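Local coordinates for hypothetical protein (Vibrio cholerae, PDB 1XPJ) that is of unknown function but has a haloacid dehalogenase-like fold and is probably a hydrolase, perhaps acting in capsular polysaccharide biosynthesis, at residues Leu8-Thr13 and Ile69-Leu73; Ile30-Arg34 and His76-Tyr80; Ser46-Asn50 and Thr65-Ile69. Residues are numbered along the deposited sequence.

Contact 1: residues Leu8-Thr13 and Ile69-Leu73; sequences LDGTLT and ITEWL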
# COMPACT_ATOMS: atom_id res chain seq x y z
N LEU A 8 -15.16 -8.75 -3.77
CA LEU A 8 -15.14 -10.08 -4.36
C LEU A 8 -16.10 -11.02 -3.64
O LEU A 8 -17.08 -11.45 -4.24
CB LEU A 8 -13.70 -10.62 -4.38
CG LEU A 8 -13.38 -12.06 -4.78
CD1 LEU A 8 -13.84 -12.39 -6.20
CD2 LEU A 8 -11.87 -12.25 -4.66
N ASP A 9 -15.82 -11.33 -2.37
CA ASP A 9 -16.61 -12.27 -1.58
C ASP A 9 -17.95 -11.68 -1.16
O ASP A 9 -18.00 -10.68 -0.44
CB ASP A 9 -15.83 -12.73 -0.33
CG ASP A 9 -14.53 -13.45 -0.68
OD1 ASP A 9 -14.57 -14.48 -1.38
OD2 ASP A 9 -13.40 -13.07 -0.31
N GLY A 10 -19.04 -12.30 -1.60
CA GLY A 10 -20.37 -11.81 -1.29
C GLY A 10 -20.95 -10.91 -2.36
O GLY A 10 -22.16 -10.67 -2.38
N THR A 11 -20.09 -10.40 -3.24
CA THR A 11 -20.52 -9.52 -4.33
C THR A 11 -20.47 -10.29 -5.63
O THR A 11 -21.46 -10.35 -6.35
CB THR A 11 -19.61 -8.28 -4.42
OG1 THR A 11 -19.91 -7.41 -3.32
CG2 THR A 11 -19.94 -7.41 -5.64
N LEU A 12 -19.31 -10.86 -5.93
CA LEU A 12 -19.17 -11.72 -7.10
C LEU A 12 -19.40 -13.20 -6.75
O LEU A 12 -19.58 -14.02 -7.64
CB LEU A 12 -17.80 -11.51 -7.75
CG LEU A 12 -17.66 -10.45 -8.85
CD1 LEU A 12 -18.77 -9.41 -8.83
CD2 LEU A 12 -16.30 -9.77 -8.79
N THR A 13 -19.40 -13.52 -5.45
CA THR A 13 -19.58 -14.89 -4.96
C THR A 13 -20.79 -15.02 -4.02
O THR A 13 -21.19 -14.04 -3.38
CB THR A 13 -18.29 -15.47 -4.27
OG1 THR A 13 -18.27 -15.11 -2.88
CG2 THR A 13 -16.99 -14.86 -4.82
N ILE A 69 -7.66 -16.24 -6.72
CA ILE A 69 -8.57 -15.22 -7.20
C ILE A 69 -8.59 -15.16 -8.73
O ILE A 69 -9.65 -15.22 -9.35
CB ILE A 69 -8.21 -13.84 -6.62
CG1 ILE A 69 -8.45 -13.80 -5.11
CG2 ILE A 69 -8.95 -12.69 -7.37
CD1 ILE A 69 -7.84 -12.58 -4.44
N THR A 70 -7.41 -15.04 -9.34
CA THR A 70 -7.34 -14.87 -10.79
C THR A 70 -7.89 -16.10 -11.49
O THR A 70 -8.73 -15.99 -12.38
CB THR A 70 -5.90 -14.55 -11.25
OG1 THR A 70 -5.09 -15.72 -11.21
CG2 THR A 70 -5.23 -13.58 -10.27
N GLU A 71 -7.43 -17.27 -11.07
CA GLU A 71 -7.94 -18.54 -11.57
C GLU A 71 -9.48 -18.58 -11.53
O GLU A 71 -10.10 -18.92 -12.47
CB GLU A 71 -7.34 -19.71 -10.76
CG GLU A 71 -7.81 -21.08 -11.27
CD GLU A 71 -7.40 -22.21 -10.34
OE1 GLU A 71 -8.01 -22.34 -9.26
OE2 GLU A 71 -6.48 -22.96 -10.72
N TRP A 72 -10.07 -18.19 -10.40
CA TRP A 72 -11.52 -18.18 -10.24
C TRP A 72 -12.20 -17.17 -11.16
O TRP A 72 -13.21 -17.49 -11.80
CB TRP A 72 -11.90 -17.93 -8.78
CG TRP A 72 -13.34 -18.12 -8.49
CD1 TRP A 72 -13.95 -19.27 -8.04
CD2 TRP A 72 -14.39 -17.14 -8.62
NE1 TRP A 72 -15.30 -19.06 -7.88
CE2 TRP A 72 -15.60 -17.77 -8.22
CE3 TRP A 72 -14.43 -15.79 -9.01
CZ2 TRP A 72 -16.83 -17.08 -8.21
CZ3 TRP A 72 -15.65 -15.11 -9.00
CH2 TRP A 72 -16.84 -15.76 -8.60
N LEU A 73 -11.65 -15.97 -11.23
CA LEU A 73 -12.17 -14.94 -12.12
C LEU A 73 -12.16 -15.42 -13.57
O LEU A 73 -13.19 -15.33 -14.25
CB LEU A 73 -11.41 -13.60 -11.94
CG LEU A 73 -11.59 -12.88 -10.59
CD1 LEU A 73 -10.48 -11.90 -10.34
CD2 LEU A 73 -12.92 -12.15 -10.51
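Ile69 opens the helical side of this contact, where its CG1 lies 3.8 Å from Leu8 CD2, the closest apolar approach between the two segments; the CA atoms of the pair are 8.8 Å apart. The next residue to reach the loop is Trp72. It gives up 67 Å² to Leu8-Thr13, and the far end of its indole meets three residues: Trp72 CZ3 is 4.3 Å from Leu8 CD1, Trp72 CH2 is 3.9 Å from Thr13 CG2, and Leu12 O approaches CH2 at the ring edge, near its plane, at 3.4 Å. The indole NE1 is hydrogen-bonded to Val23 O. One turn on from Ile69, as the Leu73 N to Ile69 O bond of 2.8 Å confirms, Leu73 CD2 lies 4.4 Å from Leu8 CD1 and 4.5 Å from Leu12 CD2.

The loop is itself folded tightly: Leu12 N bonds Leu8 O at 2.9 Å, and Gly10 N bonds Thr13 OG1 at 3.2 Å. Asp9 and Thr11, whose side chains stay out of reach of Ile69-Leu73, belong to a stretch after strand 3-6 that fits the HAD-type DxDx(T/V) pattern and probably marks the active-site loop. The chemistry is thus almost wholly apolar, and implies that helix 66-75 packs on the side chains of Leu8, Leu12 and Thr13 and leaves out Asp9, whose carboxylate is engaged by Arg49.

Contact 2: residues Ile30-Arg34 and His76-Tyr80; sequences IEQLR and HQVPY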
# COMPACT_ATOMS: atom_id res chain seq x y z
N ILE A 30 -22.24 -10.61 -12.05
CA ILE A 30 -21.20 -10.71 -13.07
C ILE A 30 -21.68 -10.27 -14.47
O ILE A 30 -20.98 -9.54 -15.18
CB ILE A 30 -20.61 -12.14 -13.13
CG1 ILE A 30 -20.04 -12.55 -11.76
CG2 ILE A 30 -19.52 -12.23 -14.20
CD1 ILE A 30 -19.50 -13.97 -11.75
N GLU A 31 -22.87 -10.72 -14.85
CA GLU A 31 -23.46 -10.31 -16.14
C GLU A 31 -23.62 -8.79 -16.22
O GLU A 31 -23.37 -8.17 -17.27
CB GLU A 31 -24.80 -11.03 -16.36
CG GLU A 31 -25.44 -10.80 -17.74
CD GLU A 31 -24.60 -11.33 -18.91
OE1 GLU A 31 -23.83 -12.30 -18.73
OE2 GLU A 31 -24.71 -10.77 -20.02
N GLN A 32 -24.00 -8.18 -15.10
CA GLN A 32 -24.09 -6.72 -15.06
C GLN A 32 -22.70 -6.06 -15.23
O GLN A 32 -22.59 -5.03 -15.90
CB GLN A 32 -24.83 -6.25 -13.81
CG GLN A 32 -25.26 -4.78 -13.87
CD GLN A 32 -26.55 -4.55 -14.64
OE1 GLN A 32 -26.66 -4.91 -15.81
NE2 GLN A 32 -27.53 -3.94 -13.99
N LEU A 33 -21.66 -6.66 -14.67
CA LEU A 33 -20.28 -6.19 -14.87
C LEU A 33 -19.92 -6.17 -16.35
O LEU A 33 -19.26 -5.24 -16.82
CB LEU A 33 -19.28 -7.07 -14.09
CG LEU A 33 -18.17 -6.47 -13.23
CD1 LEU A 33 -18.69 -5.30 -12.41
CD2 LEU A 33 -17.62 -7.55 -12.32
N ARG A 34 -20.35 -7.19 -17.09
CA ARG A 34 -20.13 -7.27 -18.54
C ARG A 34 -20.79 -6.10 -19.32
O ARG A 34 -20.19 -5.55 -20.25
CB ARG A 34 -20.64 -8.61 -19.09
CG ARG A 34 -19.81 -9.82 -18.70
CD ARG A 34 -19.88 -10.97 -19.71
NE ARG A 34 -19.29 -12.19 -19.18
CZ ARG A 34 -19.97 -13.18 -18.61
NH1 ARG A 34 -21.29 -13.11 -18.48
NH2 ARG A 34 -19.34 -14.25 -18.15
N HIS A 76 -14.77 -18.19 -14.41
CA HIS A 76 -16.14 -17.72 -14.46
C HIS A 76 -16.38 -16.55 -15.41
O HIS A 76 -17.46 -15.97 -15.42
CB HIS A 76 -16.62 -17.43 -13.04
CG HIS A 76 -16.71 -18.66 -12.19
ND1 HIS A 76 -17.60 -19.68 -12.45
CD2 HIS A 76 -15.98 -19.06 -11.12
CE1 HIS A 76 -17.43 -20.64 -11.57
NE2 HIS A 76 -16.45 -20.30 -10.75
N GLN A 77 -15.37 -16.25 -16.23
CA GLN A 77 -15.47 -15.24 -17.28
C GLN A 77 -15.87 -13.88 -16.68
O GLN A 77 -16.75 -13.19 -17.20
CB GLN A 77 -16.47 -15.66 -18.39
CG GLN A 77 -16.34 -17.13 -18.83
CD GLN A 77 -15.56 -17.30 -20.12
OE1 GLN A 77 -16.09 -17.80 -21.11
NE2 GLN A 77 -14.30 -16.88 -20.11
N VAL A 78 -15.22 -13.52 -15.58
CA VAL A 78 -15.45 -12.23 -14.95
C VAL A 78 -14.47 -11.25 -15.59
O VAL A 78 -13.26 -11.49 -15.57
CB VAL A 78 -15.24 -12.28 -13.44
CG1 VAL A 78 -15.73 -10.97 -12.76
CG2 VAL A 78 -15.93 -13.50 -12.85
N PRO A 79 -14.98 -10.17 -16.19
CA PRO A 79 -14.10 -9.17 -16.79
C PRO A 79 -13.45 -8.38 -15.66
O PRO A 79 -14.08 -8.14 -14.61
CB PRO A 79 -15.07 -8.29 -17.61
CG PRO A 79 -16.42 -8.48 -16.99
CD PRO A 79 -16.41 -9.81 -16.31
N TYR A 80 -12.17 -8.05 -15.83
CA TYR A 80 -11.45 -7.25 -14.84
C TYR A 80 -10.25 -6.64 -15.54
O TYR A 80 -9.61 -7.29 -16.36
CB TYR A 80 -11.03 -8.08 -13.60
CG TYR A 80 -10.07 -9.22 -13.90
CD1 TYR A 80 -8.69 -9.05 -13.76
CD2 TYR A 80 -10.55 -10.46 -14.35
CE1 TYR A 80 -7.78 -10.11 -14.07
CE2 TYR A 80 -9.68 -11.52 -14.66
CZ TYR A 80 -8.30 -11.34 -14.51
OH TYR A 80 -7.45 -12.39 -14.82
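This is a partly buried packing contact between helix 27-38 and the loop that leads from helix 66-75 into strand 82-85, with an apolar centre and a polar margin. The two segments bury 305 Å² and come close at the backbone, with CA atoms 6.2 Å apart for Ile30 and Val78 and 6.6 Å for Arg34 and Pro79. The loop starts with a Schellman motif: Gln77, at positive phi (57°), is its C-prime residue, and Val78 N bonds back to Leu73 O. After this turn Val78 and Pro79 run past the helix. Ile30 CD1 meets Val78 CG2 at 3.8 Å, Leu33 CD2 meets Val78 CG1 at 3.9 Å, and Pro79 CG is 4.3 Å from Leu33 CB and 4.0 Å from Arg34 CG. Leu33 also reaches Leu4 and Val6 of strand 3-6, which ties the contact to the sheet.

At the margin Arg34 NH2 gives a weak hydrogen bond to Gln77 O (3.0 Å, 130°), while Arg34 NH1 forms a salt bridge with Glu31 OE1 at 2.7 Å. The chemistry implies a joint whose close contacts are mostly apolar, made by Ile30, Leu33, Val78 and Pro79, with one weak arginine-to-carbonyl bond at the more exposed margin.

Contact 3: residues Ser46-Asn50 and Thr65-Ile69; sequences STARN and TLPII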
# COMPACT_ATOMS: atom_id res chain seq x y z
N SER A 46 -11.39 -5.44 -5.81
CA SER A 46 -10.70 -4.95 -4.63
C SER A 46 -11.19 -5.82 -3.50
O SER A 46 -12.39 -5.92 -3.30
CB SER A 46 -11.13 -3.51 -4.37
OG SER A 46 -10.16 -2.78 -3.66
N THR A 47 -10.30 -6.47 -2.77
CA THR A 47 -10.76 -7.46 -1.79
C THR A 47 -9.90 -7.50 -0.54
O THR A 47 -8.68 -7.34 -0.60
CB THR A 47 -10.83 -8.87 -2.42
OG1 THR A 47 -11.07 -9.86 -1.40
CG2 THR A 47 -9.47 -9.27 -3.00
N ALA A 48 -10.57 -7.72 0.60
CA ALA A 48 -9.92 -7.97 1.90
C ALA A 48 -9.61 -9.46 2.15
O ALA A 48 -9.18 -9.83 3.26
CB ALA A 48 -10.77 -7.41 3.02
N ARG A 49 -9.84 -10.32 1.15
CA ARG A 49 -9.68 -11.77 1.32
C ARG A 49 -8.32 -12.15 1.90
O ARG A 49 -7.30 -11.69 1.42
CB ARG A 49 -9.86 -12.51 -0.01
CG ARG A 49 -9.80 -14.04 0.16
CD ARG A 49 -9.90 -14.82 -1.14
NE ARG A 49 -11.24 -14.79 -1.73
CZ ARG A 49 -11.55 -15.35 -2.89
NH1 ARG A 49 -10.62 -15.99 -3.60
NH2 ARG A 49 -12.79 -15.28 -3.35
N ASN A 50 -8.35 -13.00 2.93
CA ASN A 50 -7.16 -13.45 3.65
C ASN A 50 -6.40 -12.41 4.50
O ASN A 50 -5.31 -12.69 5.01
CB ASN A 50 -6.21 -14.24 2.74
CG ASN A 50 -6.74 -15.62 2.38
OD1 ASN A 50 -7.67 -16.14 3.01
ND2 ASN A 50 -6.13 -16.24 1.39
N THR A 65 -3.09 -16.09 -1.91
CA THR A 65 -4.45 -15.64 -2.21
C THR A 65 -4.66 -15.22 -3.67
O THR A 65 -5.65 -15.61 -4.29
CB THR A 65 -4.82 -14.47 -1.29
OG1 THR A 65 -4.45 -14.80 0.05
CG2 THR A 65 -6.31 -14.31 -1.24
N LEU A 66 -3.73 -14.43 -4.21
CA LEU A 66 -3.86 -13.88 -5.57
C LEU A 66 -4.03 -14.94 -6.66
O LEU A 66 -4.95 -14.79 -7.47
CB LEU A 66 -2.75 -12.89 -5.93
CG LEU A 66 -3.14 -11.41 -5.99
CD1 LEU A 66 -1.88 -10.53 -6.20
CD2 LEU A 66 -4.20 -11.07 -7.08
N PRO A 67 -3.20 -15.98 -6.72
CA PRO A 67 -3.40 -17.04 -7.73
C PRO A 67 -4.82 -17.60 -7.79
O PRO A 67 -5.36 -17.69 -8.89
CB PRO A 67 -2.40 -18.13 -7.31
CG PRO A 67 -1.32 -17.37 -6.61
CD PRO A 67 -2.02 -16.25 -5.88
N ILE A 68 -5.42 -17.92 -6.65
CA ILE A 68 -6.76 -18.51 -6.60
C ILE A 68 -7.85 -17.53 -7.02
O ILE A 68 -8.83 -17.94 -7.63
CB ILE A 68 -7.06 -19.11 -5.21
CG1 ILE A 68 -6.42 -20.49 -5.11
CG2 ILE A 68 -8.57 -19.23 -4.93
CD1 ILE A 68 -6.15 -20.95 -3.69
N ILE A 69 -7.66 -16.24 -6.72
CA ILE A 69 -8.57 -15.22 -7.20
C ILE A 69 -8.59 -15.16 -8.73
O ILE A 69 -9.65 -15.22 -9.35
CB ILE A 69 -8.21 -13.84 -6.62
CG1 ILE A 69 -8.45 -13.80 -5.11
CG2 ILE A 69 -8.95 -12.69 -7.37
CD1 ILE A 69 -7.84 -12.58 -4.44
O HOH W 1 -7.93 -16.48 -3.09
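Asn50 and Thr65 form the nearest CA pair of the two backbones, at 6.8 Å, and the links observed between the segments are made by side chains and a water. Ser46 and Thr47 belong to the end region of strand 42-47, after which the chain turns; Thr47 OG1 accepts from Arg49 N at 2.9 Å, an ST turn, and Asn50 adopts positive phi (68°). Across from it the chain enters helix 66-75, with Ile69 N bonded to Thr65 O at 3.2 Å.

The direct polar link is short and straight: Asn50 ND2 donates to Thr65 OG1 at 2.6 Å and 166°. Arg49 extends alongside, its CD 3.6 Å from Thr65 CG2 and its NH1 3.4 Å from Ile69 CG1. That NH1 also donates to a water at 2.8 Å, which in turn donates to Thr65 O at 2.7 Å. The guanidinium's strongest partner is elsewhere, in a salt bridge from NH2 to Asp9 OD1, and Tyr20 adds a cation-pi contact. At the strand end, Thr47 CG2 touches Ile69 CD1 at 4.0 Å.

The side chain of Asn50 comes within about 3 Å (nearest atoms) of a bound tartrate, probably from the crystallisation liquor but consistent with a pocket here. In many HAD hydrolases a Ser or Thr at the end of the corresponding strand contacts the phosphate; Thr47 may be its counterpart. Strand 42-47 is the middle of the parallel sheet, paired through Ser46 with Val6 and through Thr47 with Leu84; helix 66-75 lies against it, with Leu66 reaching Ile83 and Val85 of strand 82-85.

Overall arrangement
Helix 66-75 and its C-terminal loop link all three contacts. Contacts 1 and 3, with centres about 8 Å apart, both use the helix and share Ile69; a salt bridge of 2.8 Å from Asp9 OD1 to Arg49 NH2 joins their loops. The centres of contacts 1 and 2 are about 10 Å apart, and Leu12 CD1 touches Leu33 CD2 (4.1 Å); those of contacts 2 and 3 are about 17 Å apart. Along the chain the segments run 8-13, 30-34, 46-50, 65-69 overlapping 69-73, then 76-80, so contacts 1 and 2 interlock. Contacts 1 and 3 join the loops after two neighbouring parallel strands to helix 66-75, beside the probable active site; contact 2 ties that helix's exit to helix 27-38.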